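Local coordinates for phosphatidylinositol-specific phospholipase C1 (Streptomyces antibioticus, PDB 3H4X), which is a bacterial member of the phosphatidylinositol-specific phospholipase C family, related to the calcium-dependent phosphoinositide type, and folds as a TIM-like barrel, at residues 121-126 against 180-185; 50-55 against 112-117. All coordinates share one frame; numbering follows the deposited sequence.

Overall arrangement
From the N terminus, contact 2 comes first: the end of helix 48-52 with the turn after it meets the last turns of helix 104-117, closing a 56-residue loop that runs through strands 58-64 and 73-74. The chain then turns at once into strand 124-130, and the entry to that strand opens contact 1, which closes on 180-185 after 53 residues, about half of them helical, just ahead of strand 189-195. The two loops follow in series, neither nested nor crossed. They still touch: R122 bonds to the carbonyl of L52 and H121 to H115. Contact 2 joins two neighbouring helices of the outer layer; contact 1 joins the lead-ins of two adjacent parallel strands.

Contact 1: 121-126 against 180-185; sequences HRPILL and PSRADL. With EOH (ethanol), chain U.
R182 reaches P123 through a bend in its own chain: with CG set beside the backbone N, the turn at chi3 (59°) swings the guanidinium back so that one of its faces is turned to P123 CG, with R182 NH2 3.9 Å from that atom. The two side chains cross at about a right angle. L185 CB meets P123 CB at 3.9 Å. P123 CB also lies 3.5 Å from L185 O, so the proline is touched by both an apolar side chain and a carbonyl. A water lying at the edge of the guanidinium, in its plane, ties the segments further: it donates to P123 O at 2.9 Å and accepts a weak bond from R182 NH2. Each backbone has its own brace. H121 ND1 donates to R122 O at 2.8 Å, nearly straight at 170°, and S181 OG accepts from D184 N at 3.0 Å in an ST motif while donating to D184 OD2. Both segments lead into parallel strands at the N-terminal end of the barrel. Backbone bonds of I124 to K188 and L190 join strand 124-130 to strand 189-195 and the residue before it, and H121 bonds to G187 ahead of both strands. Y28 packs on L185, and R182 NH1 makes a weak bond to S31 OG at the start of strand 31-36.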
ATOM      1  N   HIS A 121      -5.470 -17.139  -0.437  1.00 11.21           N
ATOM      2  CA  HIS A 121      -6.244 -15.930  -0.172  1.00 10.25           C
ATOM      3  C   HIS A 121      -6.078 -14.892  -1.280  1.00  9.82           C
ATOM      4  O   HIS A 121      -5.115 -14.928  -2.044  1.00  9.93           O
ATOM      5  CB  HIS A 121      -5.891 -15.319   1.193  1.00  9.94           C
ATOM      6  CG  HIS A 121      -4.453 -14.916   1.342  1.00  8.87           C
ATOM      7  ND1 HIS A 121      -3.934 -13.763   0.788  1.00  8.75           N
ATOM      8  CD2 HIS A 121      -3.432 -15.497   2.019  1.00  8.94           C
ATOM      9  CE1 HIS A 121      -2.655 -13.662   1.106  1.00  8.93           C
ATOM     10  NE2 HIS A 121      -2.325 -14.699   1.855  1.00  9.01           N
ATOM     11  N   ARG A 122      -7.026 -13.972  -1.369  1.00  9.70           N
ATOM     12  CA  ARG A 122      -6.920 -12.866  -2.309  1.00  9.45           C
ATOM     13  C   ARG A 122      -5.612 -12.111  -2.086  1.00  8.94           C
ATOM     14  O   ARG A 122      -5.135 -12.004  -0.956  1.00  8.64           O
ATOM     15  CB  ARG A 122      -8.086 -11.905  -2.107  1.00  9.69           C
ATOM     16  CG  ARG A 122      -7.967 -11.091  -0.822  1.00 10.12           C
ATOM     17  CD  ARG A 122      -9.284 -10.454  -0.427  1.00 10.65           C
ATOM     18  NE  ARG A 122      -9.111  -9.500   0.662  1.00 10.52           N
ATOM     19  CZ  ARG A 122      -9.052  -9.818   1.953  1.00  9.68           C
ATOM     20  NH1 ARG A 122      -9.151 -11.082   2.348  1.00 10.66           N
ATOM     21  NH2 ARG A 122      -8.892  -8.863   2.857  1.00  9.78           N
ATOM     22  N   PRO A 123      -5.023 -11.566  -3.156  1.00  8.67           N
ATOM     23  CA  PRO A 123      -3.840 -10.736  -2.936  1.00  8.46           C
ATOM     24  C   PRO A 123      -4.221  -9.489  -2.145  1.00  7.85           C
ATOM     25  O   PRO A 123      -5.274  -8.895  -2.389  1.00  8.12           O
ATOM     26  CB  PRO A 123      -3.399 -10.366  -4.354  1.00  8.96           C
ATOM     27  CG  PRO A 123      -4.642 -10.488  -5.179  1.00  9.13           C
ATOM     28  CD  PRO A 123      -5.427 -11.614  -4.572  1.00  9.15           C
ATOM     29  N   ILE A 124      -3.371  -9.098  -1.203  1.00  7.52           N
ATOM     30  CA  ILE A 124      -3.652  -7.948  -0.358  1.00  7.60           C
ATOM     31  C   ILE A 124      -2.487  -6.977  -0.422  1.00  7.17           C
ATOM     32  O   ILE A 124      -1.330  -7.365  -0.253  1.00  7.40           O
ATOM     33  CB  ILE A 124      -3.926  -8.366   1.102  1.00  8.05           C
ATOM     34  CG1 ILE A 124      -5.220  -9.185   1.174  1.00  8.97           C
ATOM     35  CG2 ILE A 124      -3.998  -7.143   2.008  1.00  9.16           C
ATOM     36  CD1 ILE A 124      -5.470  -9.834   2.515  1.00 11.04           C
ATOM     37  N   LEU A 125      -2.802  -5.714  -0.685  1.00  6.69           N
ATOM     38  CA  LEU A 125      -1.811  -4.652  -0.686  1.00  6.74           C
ATOM     39  C   LEU A 125      -1.822  -3.966   0.667  1.00  6.77           C
ATOM     40  O   LEU A 125      -2.861  -3.461   1.109  1.00  6.81           O
ATOM     41  CB  LEU A 125      -2.122  -3.638  -1.790  1.00  7.38           C
ATOM     42  CG  LEU A 125      -1.200  -2.417  -1.876  1.00  7.80           C
ATOM     43  CD1 LEU A 125       0.254  -2.827  -2.092  1.00  8.49           C
ATOM     44  CD2 LEU A 125      -1.655  -1.458  -2.972  1.00  9.61           C
ATOM     45  N   LEU A 126      -0.672  -3.978   1.333  1.00  6.73           N
ATOM     46  CA  LEU A 126      -0.484  -3.208   2.553  1.00  7.54           C
ATOM     47  C   LEU A 126       0.117  -1.875   2.169  1.00  7.17           C
ATOM     48  O   LEU A 126       1.271  -1.805   1.724  1.00  7.67           O
ATOM     49  CB  LEU A 126       0.469  -3.912   3.513  1.00  8.77           C
ATOM     50  CG  LEU A 126      -0.036  -5.193   4.160  1.00 11.75           C
ATOM     51  CD1 LEU A 126      -1.469  -5.026   4.631  1.00 13.83           C
ATOM     52  CD2 LEU A 126       0.074  -6.330   3.165  1.00 13.86           C
ATOM     53  N   PRO A 180       1.149  -9.940 -13.036  1.00  8.43           N
ATOM     54  CA  PRO A 180       0.538 -11.260 -13.114  1.00  8.59           C
ATOM     55  C   PRO A 180      -0.979 -11.199 -12.949  1.00  8.69           C
ATOM     56  O   PRO A 180      -1.519 -10.215 -12.430  1.00  8.69           O
ATOM     57  CB  PRO A 180       1.164 -12.010 -11.934  1.00  8.79           C
ATOM     58  CG  PRO A 180       2.432 -11.275 -11.645  1.00  9.11           C
ATOM     59  CD  PRO A 180       2.105  -9.841 -11.920  1.00  8.69           C
ATOM     60  N   SER A 181      -1.655 -12.253 -13.394  1.00  8.98           N
ATOM     61  CA  SER A 181      -3.089 -12.365 -13.194  1.00  9.74           C
ATOM     62  C   SER A 181      -3.408 -12.350 -11.702  1.00  9.67           C
ATOM     63  O   SER A 181      -2.586 -12.739 -10.869  1.00  9.62           O
ATOM     64  CB  SER A 181      -3.624 -13.649 -13.831  1.00 10.14           C
ATOM     65  OG  SER A 181      -3.327 -14.773 -13.026  1.00 11.51           O
ATOM     66  N   ARG A 182      -4.610 -11.897 -11.368  1.00  9.98           N
ATOM     67  CA  ARG A 182      -5.051 -11.909  -9.983  1.00 10.40           C
ATOM     68  C   ARG A 182      -5.030 -13.332  -9.425  1.00 10.31           C
ATOM     69  O   ARG A 182      -4.652 -13.549  -8.275  1.00 10.33           O
ATOM     70  CB  ARG A 182      -6.447 -11.304  -9.861  1.00 10.47           C
ATOM     71  CG  ARG A 182      -6.526  -9.850 -10.296  1.00 11.67           C
ATOM     72  CD  ARG A 182      -7.879  -9.256  -9.953  1.00 12.84           C
ATOM     73  NE  ARG A 182      -8.119  -9.345  -8.519  1.00 13.04           N
ATOM     74  CZ  ARG A 182      -7.661  -8.467  -7.632  1.00 12.50           C
ATOM     75  NH1 ARG A 182      -6.954  -7.419  -8.034  1.00 12.67           N
ATOM     76  NH2 ARG A 182      -7.913  -8.637  -6.343  1.00 13.17           N
ATOM     77  N   ALA A 183      -5.415 -14.304 -10.248  1.00 10.50           N
ATOM     78  CA  ALA A 183      -5.392 -15.708  -9.840  1.00 10.59           C
ATOM     79  C   ALA A 183      -3.984 -16.143  -9.435  1.00 10.42           C
ATOM     80  O   ALA A 183      -3.792 -16.842  -8.442  1.00 10.46           O
ATOM     81  CB  ALA A 183      -5.923 -16.596 -10.960  1.00 11.19           C
ATOM     82  N   ASP A 184      -2.995 -15.709 -10.206  1.00 10.21           N
ATOM     83  CA  ASP A 184      -1.609 -16.070  -9.946  1.00 10.52           C
ATOM     84  C   ASP A 184      -1.073 -15.450  -8.658  1.00 10.16           C
ATOM     85  O   ASP A 184      -0.132 -15.970  -8.059  1.00 10.58           O
ATOM     86  CB  ASP A 184      -0.724 -15.675 -11.130  1.00 11.30           C
ATOM     87  CG  ASP A 184      -0.827 -16.653 -12.284  1.00 12.66           C
ATOM     88  OD1 ASP A 184      -0.515 -17.844 -12.080  1.00 15.05           O
ATOM     89  OD2 ASP A 184      -1.225 -16.237 -13.391  1.00 14.42           O
ATOM     90  N   LEU A 185      -1.675 -14.340  -8.237  1.00  9.58           N
ATOM     91  CA  LEU A 185      -1.253 -13.637  -7.028  1.00  9.31           C
ATOM     92  C   LEU A 185      -1.981 -14.116  -5.770  1.00  9.51           C
ATOM     93  O   LEU A 185      -1.855 -13.508  -4.705  1.00  9.37           O
ATOM     94  CB  LEU A 185      -1.428 -12.130  -7.212  1.00  9.20           C
ATOM     95  CG  LEU A 185      -0.388 -11.509  -8.147  1.00  8.96           C
ATOM     96  CD1 LEU A 185      -0.856 -10.161  -8.665  1.00 10.09           C
ATOM     97  CD2 LEU A 185       0.964 -11.391  -7.452  1.00  9.90           C
TER
HETATM   98  C1  EOH U 359      -6.528 -17.894  -7.877  1.00 24.94           C
HETATM   99  C2  EOH U 359      -7.423 -17.756  -6.651  1.00 24.97           C
HETATM  100  O   EOH U 359      -5.565 -18.913  -7.724  1.00 24.95           O
HETATM  101  O   HOH W   1      -7.937  -8.492  -3.522  1.00 12.44           O

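Contact 2: 50-55 against 112-117; sequences DALDSG and RAWHDA. With EOH (ethanol), chain F.
A CH-pi contact and one indole hydrogen bond fasten L52, the last residue of helix 48-52, and D53 after it to W114 of helix 104-117 on the outer layer of the barrel. L52 CB sits over the face of the indole, 3.6 Å from the centroid of the W114 five-membered ring and 8° off the normal. Farther along the same side chain, L52 CD1 lies 3.7 Å from W114 CB, so the leucine follows the tryptophan towards its root. With CG anti to the backbone N (chi1 179°), the W114 indole extends from its helix toward L52 and D53. At the ring edge, W114 NE1 donates to D53 OD1 at 2.8 Å in an almost straight bond lying in the ring plane, although the oxygen is met from well above the plane of its carboxylate. Each helix belongs to a right-handed beta-alpha-beta crossover of the TIM-like barrel, the first leading into strand 58-64 and the second into 124-130, and I124 of the latter strand touches both L52 and W114. D53 OD2 has a salt bridge to R96, which would steady the carboxylate, and H118 stacks on the indole. L52 O lies 3.5 Å from W114 CZ2. In the turn after L52, S54 OG donates to A51 O at 2.7 Å, and G55 takes a positive phi as the chain leaves helical geometry.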
ATOM      1  N   ASP A  50      -9.443  -9.058  11.786  1.00  7.65           N
ATOM      2  CA  ASP A  50     -10.723  -8.624  11.241  1.00  8.07           C
ATOM      3  C   ASP A  50     -10.544  -7.760   9.992  1.00  7.96           C
ATOM      4  O   ASP A  50     -11.344  -7.837   9.062  1.00  8.23           O
ATOM      5  CB  ASP A  50     -11.546  -7.884  12.294  1.00  8.55           C
ATOM      6  CG  ASP A  50     -11.900  -8.766  13.469  1.00  9.10           C
ATOM      7  OD1 ASP A  50     -12.366  -9.904  13.237  1.00  9.81           O
ATOM      8  OD2 ASP A  50     -11.694  -8.327  14.616  1.00 10.70           O
ATOM      9  N   ALA A  51      -9.495  -6.940   9.964  1.00  7.92           N
ATOM     10  CA  ALA A  51      -9.187  -6.170   8.760  1.00  7.80           C
ATOM     11  C   ALA A  51      -8.839  -7.130   7.622  1.00  7.63           C
ATOM     12  O   ALA A  51      -9.291  -6.962   6.488  1.00  7.92           O
ATOM     13  CB  ALA A  51      -8.043  -5.200   9.018  1.00  8.27           C
ATOM     14  N   LEU A  52      -8.032  -8.142   7.926  1.00  7.61           N
ATOM     15  CA  LEU A  52      -7.666  -9.125   6.915  1.00  8.09           C
ATOM     16  C   LEU A  52      -8.881  -9.905   6.418  1.00  8.47           C
ATOM     17  O   LEU A  52      -8.983 -10.221   5.233  1.00  8.71           O
ATOM     18  CB  LEU A  52      -6.584 -10.064   7.441  1.00  8.29           C
ATOM     19  CG  LEU A  52      -5.230  -9.387   7.661  1.00  8.39           C
ATOM     20  CD1 LEU A  52      -4.356 -10.215   8.577  1.00  9.32           C
ATOM     21  CD2 LEU A  52      -4.521  -9.135   6.334  1.00  8.90           C
ATOM     22  N   ASP A  53      -9.813 -10.199   7.318  1.00  8.71           N
ATOM     23  CA  ASP A  53     -11.013 -10.942   6.941  1.00  9.46           C
ATOM     24  C   ASP A  53     -12.115 -10.074   6.319  1.00  9.85           C
ATOM     25  O   ASP A  53     -13.163 -10.588   5.930  1.00 10.91           O
ATOM     26  CB  ASP A  53     -11.566 -11.726   8.137  1.00  9.60           C
ATOM     27  CG  ASP A  53     -10.820 -13.024   8.381  1.00  9.92           C
ATOM     28  OD1 ASP A  53     -10.323 -13.622   7.406  1.00 11.45           O
ATOM     29  OD2 ASP A  53     -10.744 -13.455   9.549  1.00 11.98           O
ATOM     30  N   SER A  54     -11.876  -8.771   6.204  1.00  9.97           N
ATOM     31  CA  SER A  54     -12.884  -7.847   5.688  1.00 10.28           C
ATOM     32  C   SER A  54     -13.170  -8.052   4.210  1.00 10.27           C
ATOM     33  O   SER A  54     -14.248  -7.699   3.727  1.00 11.17           O
ATOM     34  CB  SER A  54     -12.438  -6.401   5.894  1.00 10.06           C
ATOM     35  OG  SER A  54     -11.351  -6.079   5.036  1.00  9.79           O
ATOM     36  N   GLY A  55     -12.200  -8.604   3.489  1.00 10.19           N
ATOM     37  CA  GLY A  55     -12.308  -8.725   2.041  1.00  9.85           C
ATOM     38  C   GLY A  55     -11.657  -7.577   1.281  1.00  9.25           C
ATOM     39  O   GLY A  55     -11.522  -7.638   0.061  1.00  9.62           O
ATOM     40  N   ARG A 112       1.197 -13.095   8.869  1.00  8.21           N
ATOM     41  CA  ARG A 112       1.736 -14.427   8.607  1.00  8.74           C
ATOM     42  C   ARG A 112       0.810 -15.517   9.144  1.00  8.84           C
ATOM     43  O   ARG A 112       0.533 -16.503   8.456  1.00  9.09           O
ATOM     44  CB  ARG A 112       3.132 -14.568   9.220  1.00  8.84           C
ATOM     45  CG  ARG A 112       3.751 -15.952   9.075  1.00 10.64           C
ATOM     46  CD  ARG A 112       3.841 -16.367   7.621  1.00 12.21           C
ATOM     47  NE  ARG A 112       4.469 -17.677   7.450  1.00 13.50           N
ATOM     48  CZ  ARG A 112       5.778 -17.873   7.317  1.00 14.18           C
ATOM     49  NH1 ARG A 112       6.612 -16.842   7.344  1.00 14.80           N
ATOM     50  NH2 ARG A 112       6.257 -19.103   7.162  1.00 15.28           N
ATOM     51  N   ALA A 113       0.327 -15.331  10.369  1.00  8.95           N
ATOM     52  CA  ALA A 113      -0.571 -16.297  10.989  1.00  9.22           C
ATOM     53  C   ALA A 113      -1.838 -16.456  10.156  1.00  9.32           C
ATOM     54  O   ALA A 113      -2.285 -17.570   9.873  1.00  9.71           O
ATOM     55  CB  ALA A 113      -0.914 -15.857  12.399  1.00  9.56           C
ATOM     56  N   TRP A 114      -2.405 -15.327   9.750  1.00  9.19           N
ATOM     57  CA  TRP A 114      -3.622 -15.323   8.957  1.00  9.32           C
ATOM     58  C   TRP A 114      -3.371 -15.956   7.588  1.00  9.56           C
ATOM     59  O   TRP A 114      -4.174 -16.752   7.098  1.00 10.13           O
ATOM     60  CB  TRP A 114      -4.134 -13.887   8.819  1.00  9.30           C
ATOM     61  CG  TRP A 114      -5.358 -13.758   7.995  1.00  9.50           C
ATOM     62  CD1 TRP A 114      -6.652 -13.833   8.425  1.00  9.98           C
ATOM     63  CD2 TRP A 114      -5.416 -13.522   6.588  1.00 10.20           C
ATOM     64  NE1 TRP A 114      -7.510 -13.665   7.368  1.00 11.03           N
ATOM     65  CE2 TRP A 114      -6.777 -13.471   6.228  1.00 10.83           C
ATOM     66  CE3 TRP A 114      -4.449 -13.348   5.593  1.00 10.65           C
ATOM     67  CZ2 TRP A 114      -7.193 -13.254   4.916  1.00 11.14           C
ATOM     68  CZ3 TRP A 114      -4.864 -13.132   4.295  1.00 11.29           C
ATOM     69  CH2 TRP A 114      -6.222 -13.085   3.968  1.00 11.09           C
ATOM     70  N   HIS A 115      -2.245 -15.601   6.978  1.00  9.50           N
ATOM     71  CA  HIS A 115      -1.847 -16.152   5.688  1.00  9.79           C
ATOM     72  C   HIS A 115      -1.783 -17.676   5.720  1.00 10.29           C
ATOM     73  O   HIS A 115      -2.326 -18.350   4.840  1.00 10.36           O
ATOM     74  CB  HIS A 115      -0.493 -15.564   5.277  1.00  9.74           C
ATOM     75  CG  HIS A 115       0.192 -16.310   4.175  1.00  9.84           C
ATOM     76  ND1 HIS A 115      -0.079 -16.087   2.842  1.00 10.33           N
ATOM     77  CD2 HIS A 115       1.155 -17.260   4.210  1.00 10.63           C
ATOM     78  CE1 HIS A 115       0.679 -16.880   2.104  1.00 10.41           C
ATOM     79  NE2 HIS A 115       1.437 -17.601   2.910  1.00 11.17           N
ATOM     80  N   ASP A 116      -1.106 -18.218   6.725  1.00 11.08           N
ATOM     81  CA  ASP A 116      -0.969 -19.666   6.832  1.00 12.20           C
ATOM     82  C   ASP A 116      -2.326 -20.356   7.000  1.00 12.75           C
ATOM     83  O   ASP A 116      -2.500 -21.504   6.587  1.00 13.47           O
ATOM     84  CB  ASP A 116      -0.021 -20.036   7.974  1.00 12.83           C
ATOM     85  CG  ASP A 116       1.427 -19.683   7.671  1.00 13.91           C
ATOM     86  OD1 ASP A 116       1.775 -19.524   6.480  1.00 16.01           O
ATOM     87  OD2 ASP A 116       2.219 -19.567   8.628  1.00 15.39           O
ATOM     88  N   ALA A 117      -3.287 -19.649   7.584  1.00 13.09           N
ATOM     89  CA  ALA A 117      -4.624 -20.200   7.815  1.00 13.67           C
ATOM     90  C   ALA A 117      -5.554 -20.053   6.609  1.00 13.79           C
ATOM     91  O   ALA A 117      -6.629 -20.655   6.569  1.00 14.25           O
ATOM     92  CB  ALA A 117      -5.252 -19.554   9.040  1.00 14.02           C
TER
HETATM   93  C1  EOH F 344       9.691 -16.471   7.013  1.00 28.18           C
HETATM   94  C2  EOH F 344      11.077 -16.010   6.574  1.00 28.00           C
HETATM   95  O   EOH F 344       9.198 -17.518   6.204  1.00 28.25           O